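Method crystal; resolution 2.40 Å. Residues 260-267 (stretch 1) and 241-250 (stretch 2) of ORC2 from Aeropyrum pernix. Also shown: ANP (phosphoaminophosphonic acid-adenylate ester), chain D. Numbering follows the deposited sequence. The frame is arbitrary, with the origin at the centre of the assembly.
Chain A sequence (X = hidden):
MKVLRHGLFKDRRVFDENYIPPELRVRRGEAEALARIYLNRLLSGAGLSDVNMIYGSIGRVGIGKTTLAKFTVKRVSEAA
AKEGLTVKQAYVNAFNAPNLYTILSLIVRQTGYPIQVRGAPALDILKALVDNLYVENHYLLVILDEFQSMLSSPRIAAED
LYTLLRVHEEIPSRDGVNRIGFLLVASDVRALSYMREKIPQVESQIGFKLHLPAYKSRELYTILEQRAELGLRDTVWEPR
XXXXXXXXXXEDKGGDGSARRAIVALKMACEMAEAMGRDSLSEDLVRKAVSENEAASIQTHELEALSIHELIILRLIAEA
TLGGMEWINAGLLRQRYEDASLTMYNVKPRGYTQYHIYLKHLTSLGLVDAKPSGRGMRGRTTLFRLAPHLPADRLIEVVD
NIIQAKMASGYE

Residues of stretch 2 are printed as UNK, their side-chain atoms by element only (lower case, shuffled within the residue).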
# COMPACT_ATOMS: atom_id res chain seq x y z
N ARG A 260 0.55 9.37 -5.53
CA ARG A 260 0.02 9.02 -6.86
C ARG A 260 -0.92 10.12 -7.37
O ARG A 260 -0.78 10.58 -8.48
CB ARG A 260 -0.71 7.66 -6.84
CG ARG A 260 -1.68 7.42 -8.01
CD ARG A 260 -1.60 6.01 -8.62
NE ARG A 260 -1.55 4.98 -7.57
CZ ARG A 260 -0.66 3.97 -7.51
NH1 ARG A 260 -0.73 3.12 -6.49
NH2 ARG A 260 0.29 3.80 -8.45
N ARG A 261 -1.87 10.52 -6.53
CA ARG A 261 -2.85 11.52 -6.92
C ARG A 261 -2.18 12.86 -7.21
O ARG A 261 -2.59 13.55 -8.12
CB ARG A 261 -3.88 11.72 -5.84
CG ARG A 261 -5.28 11.67 -6.33
CD ARG A 261 -6.36 11.62 -5.21
NE ARG A 261 -7.64 11.78 -5.85
CZ ARG A 261 -8.59 12.70 -5.63
NH1 ARG A 261 -9.65 12.64 -6.42
NH2 ARG A 261 -8.53 13.63 -4.68
N ALA A 262 -1.17 13.23 -6.42
CA ALA A 262 -0.49 14.50 -6.60
C ALA A 262 0.27 14.55 -7.94
O ALA A 262 0.12 15.53 -8.69
CB ALA A 262 0.44 14.79 -5.45
N ILE A 263 1.01 13.47 -8.22
CA ILE A 263 1.78 13.34 -9.43
C ILE A 263 0.91 13.33 -10.69
O ILE A 263 1.29 13.93 -11.71
CB ILE A 263 2.68 12.08 -9.36
CG1 ILE A 263 3.83 12.35 -8.40
CG2 ILE A 263 3.27 11.73 -10.71
CD1 ILE A 263 4.49 11.08 -7.96
N VAL A 264 -0.23 12.66 -10.63
CA VAL A 264 -1.16 12.56 -11.75
C VAL A 264 -1.76 13.97 -12.03
O VAL A 264 -1.87 14.39 -13.19
CB VAL A 264 -2.27 11.50 -11.48
CG1 VAL A 264 -3.32 11.52 -12.54
CG2 VAL A 264 -1.68 10.10 -11.44
N ALA A 265 -2.13 14.68 -10.98
CA ALA A 265 -2.51 16.09 -11.11
C ALA A 265 -1.50 16.94 -11.86
O ALA A 265 -1.87 17.73 -12.72
CB ALA A 265 -2.80 16.71 -9.75
N LEU A 266 -0.23 16.81 -11.50
CA LEU A 266 0.82 17.61 -12.11
C LEU A 266 0.96 17.17 -13.58
O LEU A 266 1.04 18.02 -14.48
CB LEU A 266 2.14 17.48 -11.31
CG LEU A 266 3.41 18.07 -11.94
CD1 LEU A 266 3.18 19.52 -12.25
CD2 LEU A 266 4.64 17.97 -11.06
N LYS A 267 0.94 15.86 -13.82
CA LYS A 267 0.88 15.35 -15.17
C LYS A 267 -0.19 16.00 -16.00
O LYS A 267 0.11 16.55 -17.07
CB LYS A 267 0.67 13.84 -15.23
CG LYS A 267 1.06 13.25 -16.62
CD LYS A 267 0.85 11.74 -16.67
CE LYS A 267 -0.55 11.40 -17.25
NZ LYS A 267 -1.27 10.24 -16.59
N UNK A 241 2.97 26.58 -8.38
CA UNK A 241 2.18 25.64 -9.16
C UNK A 241 2.07 24.34 -8.37
O UNK A 241 1.00 23.79 -8.23
c UNK A 241 2.92 26.51 -11.45
n UNK A 241 1.87 27.39 -11.67
c UNK A 241 3.90 26.90 -12.29
n UNK A 241 3.46 28.02 -12.95
c UNK A 241 2.24 28.30 -12.56
c UNK A 241 2.83 25.35 -10.51
N UNK A 242 3.21 23.86 -7.87
CA UNK A 242 3.25 22.59 -7.14
C UNK A 242 2.59 22.70 -5.75
O UNK A 242 2.03 21.71 -5.24
c UNK A 242 5.11 21.27 -9.32
c UNK A 242 5.65 22.12 -8.17
c UNK A 242 4.70 22.12 -6.97
c UNK A 242 7.06 21.67 -7.74
N UNK A 243 2.67 23.88 -5.15
CA UNK A 243 2.08 24.11 -3.83
C UNK A 243 0.59 23.93 -3.88
O UNK A 243 -0.00 23.45 -2.92
c UNK A 243 3.95 27.19 -2.52
o UNK A 243 3.06 27.93 -2.00
c UNK A 243 3.63 25.71 -2.68
o UNK A 243 5.10 27.57 -2.91
c UNK A 243 2.32 25.52 -3.37
N UNK A 244 0.01 24.36 -5.00
CA UNK A 244 -1.40 24.26 -5.26
C UNK A 244 -1.90 22.82 -5.18
O UNK A 244 -3.07 22.60 -4.90
c UNK A 244 -1.71 24.88 -6.63
c UNK A 244 -2.62 27.16 -5.72
c UNK A 244 -1.59 26.96 -8.04
c UNK A 244 -1.57 26.41 -6.64
N UNK A 245 -1.03 21.86 -5.46
CA UNK A 245 -1.42 20.47 -5.49
C UNK A 245 -1.25 19.96 -4.08
O UNK A 245 -2.21 19.47 -3.45
c UNK A 245 0.16 19.75 -9.04
c UNK A 245 -0.60 19.67 -6.49
c UNK A 245 -1.02 18.19 -6.43
c UNK A 245 -0.85 20.19 -7.93
N UNK A 246 -0.03 20.13 -3.56
CA UNK A 246 0.34 19.65 -2.23
C UNK A 246 -0.51 20.26 -1.10
O UNK A 246 -0.84 19.54 -0.16
o UNK A 246 2.35 21.07 -2.23
c UNK A 246 1.86 19.78 -1.96
N UNK A 247 -0.90 21.53 -1.22
CA UNK A 247 -1.78 22.17 -0.22
C UNK A 247 -3.14 21.53 -0.13
O UNK A 247 -3.74 21.52 0.93
o UNK A 247 0.15 24.04 0.50
o UNK A 247 -1.19 25.71 0.49
c UNK A 247 -0.96 24.52 0.20
c UNK A 247 -1.98 23.66 -0.51
N UNK A 248 -3.64 21.01 -1.24
CA UNK A 248 -4.93 20.32 -1.24
C UNK A 248 -4.78 18.86 -0.85
O UNK A 248 -5.59 18.38 -0.06
c UNK A 248 -7.02 19.76 -2.58
c UNK A 248 -5.65 20.43 -2.62
c UNK A 248 -5.80 21.86 -3.04
N UNK A 249 -3.77 18.14 -1.38
CA UNK A 249 -3.67 16.67 -1.14
C UNK A 249 -3.06 16.25 0.20
O UNK A 249 -3.32 15.14 0.70
c UNK A 249 -3.80 15.99 -3.59
c UNK A 249 -3.18 15.80 -4.80
c UNK A 249 -5.18 16.23 -3.60
c UNK A 249 -3.01 15.95 -2.30
c UNK A 249 -5.89 16.32 -4.78
o UNK A 249 -5.95 16.14 -7.17
c UNK A 249 -5.24 16.11 -5.97
c UNK A 249 -3.87 15.86 -5.97
N UNK A 250 -2.26 17.16 0.79
CA UNK A 250 -1.62 16.89 2.07
C UNK A 250 -2.61 16.36 3.11
O UNK A 250 -3.71 16.90 3.25
PG ANP D . -1.36 1.50 -3.53
O1G ANP D . -2.36 1.69 -4.74
O2G ANP D . -0.66 0.08 -3.69
O3G ANP D . -2.07 1.62 -2.11
PB ANP D . 1.40 2.51 -2.98
O1B ANP D . 2.13 1.15 -3.26
O2B ANP D . 1.26 2.70 -1.44
N3B ANP D . -0.12 2.66 -3.76
PA ANP D . 3.29 3.76 -4.75
O1A ANP D . 4.74 3.26 -4.28
O2A ANP D . 2.81 2.88 -5.97
O3A ANP D . 2.24 3.79 -3.52
O5' ANP D . 3.35 5.34 -5.08
C5' ANP D . 2.38 6.19 -5.71
C4' ANP D . 3.18 7.15 -6.61
O4' ANP D . 3.93 8.08 -5.82
C3' ANP D . 4.24 6.43 -7.45
O3' ANP D . 4.36 7.12 -8.66
C2' ANP D . 5.53 6.59 -6.67
O2' ANP D . 6.74 6.50 -7.42
C1' ANP D . 5.34 7.98 -6.06
N9 ANP D . 5.96 8.05 -4.75
C8 ANP D . 5.43 7.55 -3.57
N7 ANP D . 6.25 7.78 -2.51
C5 ANP D . 7.31 8.46 -2.96
C6 ANP D . 8.59 9.07 -2.47
N6 ANP D . 8.97 9.02 -1.16
N1 ANP D . 9.43 9.66 -3.36
C2 ANP D . 9.16 9.76 -4.65
N3 ANP D . 8.04 9.25 -5.23
C4 ANP D . 7.09 8.60 -4.40

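Position 241 carries one carbon followed by a five-membered ring of three carbons and two nitrogens, the signature of an imidazole. Its side chain makes no contact with stretch 1, although its CA-to-CB bond points toward it; this is H241. Position 242 has four carbons forked at the second, a leucine pattern, and one terminal methyl meets L266. L242 leaves its backbone sideways, but the end of the side chain comes nearer, bringing CD2 of L242 to 3.8 Å from CD2 of L266.

Position 243 shows three carbons, the third bearing two oxygens. This carboxylate is exposed and out of reach of stretch 1, and it is E243. At position 244 four carbons again fork at the second; the side chain touches nothing on stretch 1, and the residue is L244. Position 245 also has four carbons, but the fork lies at the first, one arm is two carbons long, and the group packs against A262, A265 and L266; this is I245. Its CA-to-CB bond points toward the partner helix: CG2 of I245 lies 3.8 Å from CB of A262 and 4.0 Å from CB of A265, while CD1 of I245 lies 3.8 Å from CB of L266.

Position 246 has one carbon and one oxygen and does not touch stretch 1; it is S246. Its hydroxyl turns back on its own helix, OG of S246 donating a hydrogen bond to O of L242 at 3.1 Å. Position 247 bears two carbons, the second with two oxygens; exposed and remote from stretch 1, it is D247. Position 248 has a single carbon carrying two more, all clear of stretch 1, and is V248.

Position 249 has one carbon, then a six-carbon ring bearing an oxygen, packed against R261, A262 and A265: Y249. CB of R261 lies over one face of the ring, whereas A262 and A265 meet its edge, with CD1 of Y249 3.5 Å from CA of A262 and CE1 of Y249 4.0 Å from CB of A265. Position 250 has no side-chain atoms and is G250, the first residue to leave helical geometry.

The two helices run roughly antiparallel, at 147°, with axes approaching to 9.8 Å. No hydrogen bond joins them, so the contact rests on packing. The small side chains of A262 and A265 leave I245 and Y249 close to the partner backbone, and L242 extends the apolar seam to L266. Away from this seam, NH1 of R260 makes a weak hydrogen bond to O1G of ANP at 2.8 Å.

Stretch 2, residues 241-250: HLELISDVYG
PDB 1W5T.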